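Local coordinates for protein monoacylglycerol lipase (Palaeococcus ferrophilus, PDB 6QE2) that hydrolyses monoacylglycerols as a lipase of the alpha/beta-hydrolase fold, releasing a fatty acid and glycerol, at residues A45-W48 with G52-P55; M1-A6 with M67-S72. All coordinates share one frame; numbering follows the deposited sequence.

Interaction 1. Residues A45-W48 with G52-P55; sequences AFDW and GKSP
Ser54 OG is gripped from two directions. It donates to Asp47 O at 2.6 Å and takes the backbone N-H of Tyr4. The bond to Asp47 O leaves the carbonyl plane: the hydroxyl sits above that plane, 46° out of it, and so uses no lone pair squarely. A chi1 of -74° turns OG anti to the carbonyl carbon of Ser54 and brings it onto Asp47 O. Ser54 CB rests 3.3 Å from Trp48 O. A second bond runs in the same sense: Lys53 N donates to Asp47 OD2 at 2.8 Å, nearly straight at 172°, and meets the anti lone pair of the carboxylate. The other oxygen, OD1, is bonded to Ser26 OG, so both oxygens of this buried carboxylate have a partner. Gly52 has a positive phi, and its CA comes so close to OD2, at 3.4 Å, that there is little room for a side chain. With an alanine in place of Asp47, Lys53 N and Ser26 OG would probably lose their carboxylate partner, leaving the 52-55 turn less firmly tied. The ring of Trp48 points the other way, into the interior, where it meets His20 and helix 88-99. Its backbone N is bonded to His20 NE2. The sequence here, Asp-Trp-Pro-Gly-His-Gly-Lys-Ser, resembles the D-x-x-G-x-G-x-S loop of many alpha/beta hydrolases. It follows strand 42-46, next to the edge strand of the sheet, and its first and last members, Asp47 and Ser54, are tied together.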
ATOM      1  N   ALA A  45      -4.975   8.525  -8.738  1.00 24.19           N
ATOM      2  CA  ALA A  45      -5.225   8.316  -7.322  1.00 28.22           C
ATOM      3  C   ALA A  45      -6.685   7.957  -7.105  1.00 27.19           C
ATOM      4  O   ALA A  45      -7.569   8.386  -7.851  1.00 24.88           O
ATOM      5  CB  ALA A  45      -4.871   9.566  -6.510  1.00 27.71           C
ATOM      6  N   PHE A  46      -6.934   7.165  -6.069  1.00 24.09           N
ATOM      7  CA  PHE A  46      -8.301   6.886  -5.663  1.00 21.92           C
ATOM      8  C   PHE A  46      -8.292   6.649  -4.163  1.00 20.97           C
ATOM      9  O   PHE A  46      -7.264   6.312  -3.578  1.00 23.26           O
ATOM     10  CB  PHE A  46      -8.898   5.669  -6.393  1.00 21.81           C
ATOM     11  CG  PHE A  46      -8.272   4.347  -5.996  1.00 25.38           C
ATOM     12  CD1 PHE A  46      -7.113   3.894  -6.608  1.00 26.39           C
ATOM     13  CD2 PHE A  46      -8.838   3.572  -4.994  1.00 25.42           C
ATOM     14  CE1 PHE A  46      -6.536   2.685  -6.236  1.00 24.76           C
ATOM     15  CE2 PHE A  46      -8.261   2.365  -4.610  1.00 25.73           C
ATOM     16  CZ  PHE A  46      -7.107   1.925  -5.234  1.00 25.24           C
ATOM     17  N   ASP A  47      -9.451   6.830  -3.545  1.00 25.69           N
ATOM     18  CA  ASP A  47      -9.640   6.461  -2.151  1.00 27.02           C
ATOM     19  C   ASP A  47     -10.427   5.162  -2.101  1.00 24.61           C
ATOM     20  O   ASP A  47     -11.443   5.019  -2.788  1.00 24.85           O
ATOM     21  CB  ASP A  47     -10.350   7.575  -1.377  1.00 26.51           C
ATOM     22  CG  ASP A  47      -9.445   8.776  -1.119  1.00 26.97           C
ATOM     23  OD1 ASP A  47      -8.245   8.703  -1.460  1.00 26.53           O
ATOM     24  OD2 ASP A  47      -9.923   9.792  -0.569  1.00 29.80           O
ATOM     25  N   TRP A  48      -9.918   4.193  -1.336  1.00 22.27           N
ATOM     26  CA  TRP A  48     -10.595   2.914  -1.175  1.00 22.18           C
ATOM     27  C   TRP A  48     -12.029   3.107  -0.704  1.00 20.89           C
ATOM     28  O   TRP A  48     -12.335   4.103  -0.035  1.00 24.85           O
ATOM     29  CB  TRP A  48      -9.895   2.046  -0.134  1.00 19.20           C
ATOM     30  CG  TRP A  48      -8.568   1.439  -0.473  1.00 20.41           C
ATOM     31  CD1 TRP A  48      -7.449   2.079  -0.931  1.00 24.51           C
ATOM     32  CD2 TRP A  48      -8.191   0.073  -0.267  1.00 20.58           C
ATOM     33  NE1 TRP A  48      -6.412   1.184  -1.055  1.00 23.92           N
ATOM     34  CE2 TRP A  48      -6.840  -0.054  -0.650  1.00 25.47           C
ATOM     35  CE3 TRP A  48      -8.869  -1.060   0.198  1.00 23.41           C
ATOM     36  CZ2 TRP A  48      -6.156  -1.269  -0.589  1.00 23.18           C
ATOM     37  CZ3 TRP A  48      -8.187  -2.265   0.264  1.00 22.58           C
ATOM     38  CH2 TRP A  48      -6.845  -2.362  -0.133  1.00 26.77           C
ATOM     39  N   GLY A  52     -11.268   7.859   3.140  1.00 26.43           N
ATOM     40  CA  GLY A  52     -11.081   9.168   2.531  1.00 34.32           C
ATOM     41  C   GLY A  52     -12.370   9.781   2.031  1.00 31.42           C
ATOM     42  O   GLY A  52     -13.390   9.811   2.733  1.00 31.05           O
ATOM     43  N   LYS A  53     -12.330  10.272   0.793  1.00 25.55           N
ATOM     44  CA  LYS A  53     -13.465  10.937   0.165  1.00 29.83           C
ATOM     45  C   LYS A  53     -14.411   9.972  -0.535  1.00 30.06           C
ATOM     46  O   LYS A  53     -15.411  10.416  -1.116  1.00 30.04           O
ATOM     47  CB  LYS A  53     -12.967  11.982  -0.835  1.00 29.28           C
ATOM     48  CG  LYS A  53     -12.078  13.034  -0.215  1.00 29.01           C
ATOM     49  CD  LYS A  53     -11.451  13.916  -1.279  1.00 38.62           C
ATOM     50  CE  LYS A  53     -10.482  14.903  -0.659  1.00 39.03           C
ATOM     51  NZ  LYS A  53      -9.981  15.880  -1.666  1.00 48.11           N
ATOM     52  N   SER A  54     -14.116   8.679  -0.510  1.00 28.50           N
ATOM     53  CA  SER A  54     -14.995   7.685  -1.084  1.00 28.55           C
ATOM     54  C   SER A  54     -16.116   7.356  -0.102  1.00 29.80           C
ATOM     55  O   SER A  54     -15.970   7.546   1.107  1.00 30.75           O
ATOM     56  CB  SER A  54     -14.199   6.432  -1.441  1.00 30.18           C
ATOM     57  OG  SER A  54     -13.407   6.664  -2.599  1.00 27.76           O
ATOM     58  N   PRO A  55     -17.251   6.884  -0.597  1.00 29.30           N
ATOM     59  CA  PRO A  55     -18.375   6.542   0.281  1.00 30.24           C
ATOM     60  C   PRO A  55     -18.154   5.197   0.962  1.00 33.90           C
ATOM     61  O   PRO A  55     -17.161   4.507   0.738  1.00 33.29           O
ATOM     62  CB  PRO A  55     -19.568   6.498  -0.677  1.00 34.03           C
ATOM     63  CG  PRO A  55     -18.977   6.142  -1.991  1.00 38.63           C
ATOM     64  CD  PRO A  55     -17.612   6.782  -2.022  1.00 30.19           C
TER

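Interaction 2. Residues M1-A6 with M67-S72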
ATOM      1  N   MET A   1     -19.788   1.313  -6.088  1.00 51.86           N
ATOM      2  CA  MET A   1     -19.998   2.649  -5.556  1.00 50.99           C
ATOM      3  C   MET A   1     -19.224   3.680  -6.355  1.00 43.04           C
ATOM      4  O   MET A   1     -18.338   3.339  -7.124  1.00 47.02           O
ATOM      5  CB  MET A   1     -19.588   2.727  -4.078  1.00 50.64           C
ATOM      6  CG  MET A   1     -18.119   2.450  -3.812  1.00 50.00           C
ATOM      7  SD  MET A   1     -17.600   2.821  -2.131  1.00 45.03           S
ATOM      8  CE  MET A   1     -18.559   1.643  -1.196  1.00 42.96           C
ATOM      9  N   GLU A   2     -19.575   4.946  -6.168  1.00 38.88           N
ATOM     10  CA  GLU A   2     -18.899   6.033  -6.850  1.00 33.57           C
ATOM     11  C   GLU A   2     -17.717   6.457  -6.007  1.00 34.84           C
ATOM     12  O   GLU A   2     -17.868   7.177  -5.038  1.00 38.53           O
ATOM     13  CB  GLU A   2     -19.851   7.199  -7.094  1.00 38.41           C
ATOM     14  CG  GLU A   2     -20.876   6.889  -8.170  1.00 44.81           C
ATOM     15  CD  GLU A   2     -21.813   8.039  -8.485  1.00 51.42           C
ATOM     16  OE1 GLU A   2     -21.520   9.185  -8.107  1.00 51.41           O
ATOM     17  OE2 GLU A   2     -22.848   7.788  -9.129  1.00 52.09           O
ATOM     18  N   LEU A   3     -16.537   5.999  -6.382  1.00 29.38           N
ATOM     19  CA  LEU A   3     -15.338   6.311  -5.639  1.00 27.19           C
ATOM     20  C   LEU A   3     -14.777   7.671  -5.945  1.00 30.21           C
ATOM     21  O   LEU A   3     -15.149   8.309  -6.912  1.00 29.12           O
ATOM     22  CB  LEU A   3     -14.247   5.312  -5.976  1.00 35.93           C
ATOM     23  CG  LEU A   3     -14.456   3.841  -5.709  1.00 38.44           C
ATOM     24  CD1 LEU A   3     -13.309   3.107  -6.372  1.00 37.97           C
ATOM     25  CD2 LEU A   3     -14.436   3.611  -4.216  1.00 28.99           C
ATOM     26  N   TYR A   4     -13.855   8.103  -5.099  1.00 27.90           N
ATOM     27  CA  TYR A   4     -13.172   9.350  -5.330  1.00 28.69           C
ATOM     28  C   TYR A   4     -11.967   8.957  -6.163  1.00 30.14           C
ATOM     29  O   TYR A   4     -11.118   8.195  -5.711  1.00 27.47           O
ATOM     30  CB  TYR A   4     -12.711   9.998  -4.030  1.00 32.60           C
ATOM     31  CG  TYR A   4     -11.606  10.998  -4.259  1.00 32.45           C
ATOM     32  CD1 TYR A   4     -11.888  12.290  -4.676  1.00 36.30           C
ATOM     33  CD2 TYR A   4     -10.280  10.640  -4.091  1.00 27.36           C
ATOM     34  CE1 TYR A   4     -10.879  13.202  -4.903  1.00 42.60           C
ATOM     35  CE2 TYR A   4      -9.263  11.546  -4.313  1.00 33.93           C
ATOM     36  CZ  TYR A   4      -9.569  12.825  -4.720  1.00 38.45           C
ATOM     37  OH  TYR A   4      -8.556  13.727  -4.943  1.00 39.99           O
ATOM     38  N   ARG A   5     -11.918   9.449  -7.392  1.00 30.57           N
ATOM     39  CA  ARG A   5     -10.823   9.154  -8.299  1.00 28.75           C
ATOM     40  C   ARG A   5     -10.277  10.465  -8.832  1.00 30.42           C
ATOM     41  O   ARG A   5     -11.039  11.379  -9.130  1.00 33.85           O
ATOM     42  CB  ARG A   5     -11.312   8.307  -9.473  1.00 32.84           C
ATOM     43  CG  ARG A   5     -11.979   6.995  -9.097  1.00 35.69           C
ATOM     44  CD  ARG A   5     -12.813   6.488 -10.261  1.00 38.21           C
ATOM     45  NE  ARG A   5     -13.372   5.162 -10.026  1.00 36.16           N
ATOM     46  CZ  ARG A   5     -12.873   4.043 -10.537  1.00 35.11           C
ATOM     47  NH1 ARG A   5     -11.798   4.090 -11.311  1.00 34.67           N
ATOM     48  NH2 ARG A   5     -13.445   2.879 -10.276  1.00 36.77           N
ATOM     49  N   ALA A   6      -8.961  10.563  -8.953  1.00 26.26           N
ATOM     50  CA  ALA A   6      -8.376  11.780  -9.468  1.00 26.08           C
ATOM     51  C   ALA A   6      -7.129  11.513 -10.283  1.00 32.26           C
ATOM     52  O   ALA A   6      -6.312  10.689  -9.913  1.00 27.98           O
ATOM     53  CB  ALA A   6      -8.049  12.720  -8.329  1.00 34.98           C
ATOM     54  N   MET A  67      -8.302  -4.624  -5.782  1.00 21.55           N
ATOM     55  CA  MET A  67      -7.726  -5.141  -7.021  1.00 22.07           C
ATOM     56  C   MET A  67      -8.696  -4.988  -8.191  1.00 24.10           C
ATOM     57  O   MET A  67      -8.277  -4.738  -9.296  1.00 24.09           O
ATOM     58  CB  MET A  67      -7.250  -6.575  -6.865  1.00 22.61           C
ATOM     59  CG  MET A  67      -6.113  -6.716  -5.879  1.00 21.51           C
ATOM     60  SD  MET A  67      -5.237  -8.267  -6.048  1.00 26.25           S
ATOM     61  CE  MET A  67      -6.396  -9.422  -5.337  1.00 25.81           C
ATOM     62  N   LYS A  68      -9.994  -5.128  -7.941  1.00 23.77           N
ATOM     63  CA  LYS A  68     -10.991  -4.920  -8.980  1.00 25.59           C
ATOM     64  C   LYS A  68     -11.039  -3.439  -9.369  1.00 25.15           C
ATOM     65  O   LYS A  68     -11.274  -3.112 -10.513  1.00 27.06           O
ATOM     66  CB  LYS A  68     -12.362  -5.419  -8.540  1.00 29.69           C
ATOM     67  CG  LYS A  68     -12.488  -6.924  -8.635  1.00 29.07           C
ATOM     68  CD  LYS A  68     -13.846  -7.418  -8.185  1.00 43.14           C
ATOM     69  CE  LYS A  68     -13.909  -8.935  -8.238  1.00 52.74           C
ATOM     70  NZ  LYS A  68     -13.211  -9.562  -7.083  1.00 55.90           N
ATOM     71  N   ILE A  69     -10.818  -2.551  -8.407  1.00 22.82           N
ATOM     72  CA  ILE A  69     -10.766  -1.124  -8.681  1.00 24.46           C
ATOM     73  C   ILE A  69      -9.568  -0.861  -9.597  1.00 23.63           C
ATOM     74  O   ILE A  69      -9.672  -0.142 -10.569  1.00 23.57           O
ATOM     75  CB  ILE A  69     -10.666  -0.297  -7.393  1.00 28.22           C
ATOM     76  CG1 ILE A  69     -12.004  -0.316  -6.656  1.00 27.36           C
ATOM     77  CG2 ILE A  69     -10.263   1.135  -7.690  1.00 23.30           C
ATOM     78  CD1 ILE A  69     -11.910   0.112  -5.213  1.00 24.55           C
ATOM     79  N   ILE A  70      -8.441  -1.496  -9.303  1.00 21.48           N
ATOM     80  CA  ILE A  70      -7.251  -1.351 -10.133  1.00 22.81           C
ATOM     81  C   ILE A  70      -7.525  -1.868 -11.550  1.00 23.80           C
ATOM     82  O   ILE A  70      -7.099  -1.269 -12.513  1.00 24.35           O
ATOM     83  CB  ILE A  70      -6.025  -2.045  -9.523  1.00 24.48           C
ATOM     84  CG1 ILE A  70      -5.647  -1.388  -8.197  1.00 21.08           C
ATOM     85  CG2 ILE A  70      -4.854  -2.004 -10.484  1.00 22.48           C
ATOM     86  CD1 ILE A  70      -4.697  -2.213  -7.365  1.00 24.16           C
ATOM     87  N   ASP A  71      -8.254  -2.975 -11.664  1.00 23.13           N
ATOM     88  CA  ASP A  71      -8.646  -3.520 -12.957  1.00 26.03           C
ATOM     89  C   ASP A  71      -9.363  -2.440 -13.758  1.00 23.51           C
ATOM     90  O   ASP A  71      -9.051  -2.204 -14.905  1.00 23.98           O
ATOM     91  CB  ASP A  71      -9.621  -4.682 -12.787  1.00 25.06           C
ATOM     92  CG  ASP A  71      -8.948  -5.974 -12.414  1.00 31.38           C
ATOM     93  OD1 ASP A  71      -7.740  -6.129 -12.626  1.00 29.08           O
ATOM     94  OD2 ASP A  71      -9.658  -6.855 -11.913  1.00 28.96           O
ATOM     95  N   SER A  72     -10.347  -1.810 -13.131  1.00 24.93           N
ATOM     96  CA  SER A  72     -11.120  -0.747 -13.746  1.00 24.26           C
ATOM     97  C   SER A  72     -10.256   0.436 -14.165  1.00 26.51           C
ATOM     98  O   SER A  72     -10.480   1.014 -15.210  1.00 24.10           O
ATOM     99  CB  SER A  72     -12.240  -0.285 -12.810  1.00 28.83           C
ATOM    100  OG  SER A  72     -11.791   0.661 -11.870  1.00 32.66           O
TER
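Arg5 reaches from the first strand to helix 63-77 and meets Ser72 with the edge of its guanidinium. NH2 donates to Ser72 OG at 3.2 Å, with an angle of 161°, and OG lies in the guanidinium plane. NH1 adds a weak bond to the same oxygen at 3.5 Å. The stronger partner of NH1 is elsewhere: it is hydrogen-bonded to Tyr44 OH. Ser72 OG therefore works both ways. It accepts from Arg5 and donates its own proton to Ile69 O, one turn back in the helix, at 2.6 Å. That bond lies in the carbonyl plane on a lone pair. The chi1 of 84° places OG between the backbone N and the carbonyl carbon, where it can fold back onto its own helix. Beside this polar pair, Leu3 and Ile69 meet tip to tip, CD1 to CD1 at 3.5 Å. Leu3 CD1 also lies 3.7 Å from Ile69 CG1. The contact sets the Arg5-Ser72 bond beside this apolar pair. Arg5 also lies against Glu76 of the same helix. Between Arg5 and Ser72 themselves, the link is from a charged donor to a neutral hydroxyl.

Interactions 1 and 2 lie with centres 8 Å apart and share the edge of the central sheet, where strand 5-8 runs antiparallel to strand 42-46. Ala45 N probably bonds to Ala6 O at 2.8 Å. Ser54 of interaction 1 also binds residues 1-6 of interaction 2, and Pro55 CD packs 3.1 Å from Glu2 O. Residues 1-6 thus have the 52-55 loop and helix 63-77 as neighbours. Phe46 joins the two contacts by touching Ile69. Interaction 1 reaches the probable active site through Trp48, which touches the putative nucleophile elbow around Ser87. The Trp48 side chain is about 9 Å from the bound lauryl dimethylamine-N-oxide.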